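Local structure of probable LacI-family transcriptional regulator (Corynebacterium glutamicum ATCC 13032, 3BIL) at residues E106-S112 with N131-Q137. The protein is probably a DNA-binding transcriptional regulator of the LacI family, which pairs a DNA-binding region with a domain of the periplasmic-binding-protein type. Residues are numbered along the deposited sequence; the frame is centred on the assembly and turned at random.
Sequences EDATTMS and NEECANQ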
loop_
_atom_site.group_PDB
_atom_site.type_symbol
_atom_site.label_atom_id
_atom_site.label_comp_id
_atom_site.label_asym_id
_atom_site.label_seq_id
_atom_site.Cartn_x
_atom_site.Cartn_y
_atom_site.Cartn_z
ATOM N N GLU A 106 12.289 2.910 9.057
ATOM C CA GLU A 106 13.103 1.960 9.827
ATOM C C GLU A 106 14.437 2.613 10.257
ATOM O O GLU A 106 15.472 1.945 10.364
ATOM C CB GLU A 106 13.332 0.670 9.013
ATOM C CG GLU A 106 12.048 0.062 8.403
ATOM C CD GLU A 106 11.244 -0.808 9.385
ATOM O OE1 GLU A 106 11.396 -0.650 10.626
ATOM O OE2 GLU A 106 10.454 -1.662 8.904
ATOM N N ASP A 107 14.376 3.925 10.501
ATOM C CA ASP A 107 15.541 4.756 10.771
ATOM C C ASP A 107 15.326 5.402 12.117
ATOM O O ASP A 107 14.411 6.221 12.281
ATOM C CB ASP A 107 15.691 5.853 9.704
ATOM C CG ASP A 107 17.053 6.563 9.759
ATOM O OD1 ASP A 107 17.133 7.733 10.202
ATOM O OD2 ASP A 107 18.051 5.939 9.345
ATOM N N ALA A 108 16.172 5.025 13.074
ATOM C CA ALA A 108 16.108 5.552 14.435
ATOM C C ALA A 108 16.225 7.079 14.482
ATOM O O ALA A 108 15.419 7.740 15.139
ATOM C CB ALA A 108 17.180 4.905 15.292
ATOM N N THR A 109 17.220 7.630 13.785
ATOM C CA THR A 109 17.415 9.082 13.720
ATOM C C THR A 109 16.142 9.794 13.245
ATOM O O THR A 109 15.763 10.832 13.806
ATOM C CB THR A 109 18.587 9.472 12.781
ATOM O OG1 THR A 109 19.758 8.727 13.134
ATOM C CG2 THR A 109 18.890 10.973 12.864
ATOM N N THR A 110 15.476 9.241 12.225
ATOM C CA THR A 110 14.260 9.874 11.714
ATOM C C THR A 110 13.172 9.935 12.799
ATOM O O THR A 110 12.581 10.984 13.008
ATOM C CB THR A 110 13.741 9.221 10.401
ATOM O OG1 THR A 110 14.832 8.925 9.532
ATOM C CG2 THR A 110 12.838 10.163 9.673
ATOM N N MET A 111 12.948 8.818 13.498
ATOM C CA MET A 111 11.922 8.699 14.550
ATOM C C MET A 111 12.259 9.578 15.741
ATOM O O MET A 111 11.370 10.190 16.372
ATOM C CB MET A 111 11.780 7.246 15.025
ATOM C CG MET A 111 10.637 7.012 16.041
ATOM S SD MET A 111 10.614 5.327 16.690
ATOM C CE MET A 111 10.254 4.371 15.197
ATOM N N SER A 112 13.552 9.610 16.051
ATOM C CA SER A 112 14.088 10.547 17.013
ATOM C C SER A 112 13.581 11.948 16.640
ATOM O O SER A 112 12.883 12.588 17.443
ATOM C CB SER A 112 15.615 10.463 17.012
ATOM O OG SER A 112 16.162 10.945 18.219
ATOM N N ASN A 131 11.183 1.777 17.097
ATOM C CA ASN A 131 12.514 1.255 16.785
ATOM C C ASN A 131 13.200 0.987 18.125
ATOM O O ASN A 131 13.056 1.782 19.061
ATOM C CB ASN A 131 13.314 2.285 15.988
ATOM C CG ASN A 131 14.446 1.661 15.161
ATOM O OD1 ASN A 131 15.421 1.114 15.700
ATOM N ND2 ASN A 131 14.331 1.770 13.843
ATOM N N GLU A 132 13.922 -0.122 18.248
ATOM C CA GLU A 132 14.588 -0.434 19.517
ATOM C C GLU A 132 15.659 0.577 19.903
ATOM O O GLU A 132 15.857 0.864 21.084
ATOM C CB GLU A 132 15.179 -1.835 19.483
ATOM C CG GLU A 132 14.119 -2.898 19.530
ATOM C CD GLU A 132 14.676 -4.289 19.365
ATOM O OE1 GLU A 132 13.844 -5.222 19.260
ATOM O OE2 GLU A 132 15.925 -4.446 19.341
ATOM N N GLU A 133 16.340 1.123 18.901
ATOM C CA GLU A 133 17.359 2.141 19.118
ATOM C C GLU A 133 16.800 3.484 19.598
ATOM O O GLU A 133 17.495 4.493 19.533
ATOM C CB GLU A 133 18.154 2.347 17.841
ATOM C CG GLU A 133 18.808 1.091 17.342
ATOM C CD GLU A 133 20.252 1.321 16.998
ATOM O OE1 GLU A 133 20.513 2.159 16.103
ATOM O OE2 GLU A 133 21.123 0.679 17.633
ATOM N N CYS A 134 15.555 3.486 20.083
ATOM C CA CYS A 134 14.852 4.691 20.548
ATOM C C CYS A 134 14.217 4.427 21.899
ATOM O O CYS A 134 13.391 5.216 22.374
ATOM C CB CYS A 134 13.743 5.111 19.569
ATOM S SG CYS A 134 14.295 5.935 18.066
ATOM N N ALA A 135 14.595 3.308 22.507
ATOM C CA ALA A 135 14.028 2.890 23.781
ATOM C C ALA A 135 14.133 3.991 24.850
ATOM O O ALA A 135 13.195 4.211 25.618
ATOM C CB ALA A 135 14.690 1.595 24.249
ATOM N N ASN A 136 15.268 4.693 24.873
ATOM C CA ASN A 136 15.517 5.732 25.875
ATOM C C ASN A 136 14.586 6.949 25.755
ATOM O O ASN A 136 13.876 7.281 26.714
ATOM C CB ASN A 136 16.998 6.150 25.880
ATOM C CG ASN A 136 17.929 5.043 26.389
ATOM O OD1 ASN A 136 17.489 4.024 26.940
ATOM N ND2 ASN A 136 19.226 5.242 26.199
ATOM N N GLN A 137 14.570 7.586 24.582
ATOM C CA GLN A 137 13.752 8.784 24.367
ATOM C C GLN A 137 12.297 8.493 24.601
ATOM O O GLN A 137 11.554 9.371 25.042
ATOM C CB GLN A 137 13.873 9.296 22.947
ATOM C CG GLN A 137 15.152 8.935 22.250
ATOM C CD GLN A 137 15.126 9.387 20.815
ATOM O OE1 GLN A 137 14.468 10.381 20.478
ATOM N NE2 GLN A 137 15.837 8.663 19.949
#
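The carboxamide of Asn131 turns one face to Ala108, whose CB stands almost directly above the amide carbon, 4.2 Å from OD1. At the edge, ND2 points toward the carbonyl of Glu106, with O 3.7 Å away and near the amide plane, while OD1 accepts a weak bond from Glu133 N. This contact joins the starts of two neighbouring helices, 108-120 and 135-143, in the Rossmann-like subdomain of the periplasmic-binding-protein fold. Helix 108-120 is the crossover of a right-handed beta-alpha-beta unit between strands 99-103 and 126-128.

The second amide, that of Gln137, presents its O/N end to Ser112: the hydroxyl OG lies 2.9 Å from both OE1 and NE2, somewhat out of the amide plane. The bond from OG to OE1 is weak. Ser112 holds OG anti to its backbone N (chi1 -158°), which carries the hydroxyl across to the other helix.

Between the two amides lies the thiol of buried Cys134, its SG near both Ala108 O and the thioether of Met111; to one side, Ala108 CB packs on Glu133 CB at 3.7 Å. At the helix start, Asp107 is the N-cap; its OD1 receives Thr110 N and Thr110 OG1 from opposite faces of the carboxylate. Glu106, just before it, forms a salt bridge with Arg153, and Thr110 packs on Gln89 of the second subunit.

Met111 runs extended to SD and then bends (chi3 -64°), laying CE against the backbone of Asn131, 3.3 Å from its N and beside its CB; SD accepts a weak but practically straight bond from the same N, 3.6 Å long.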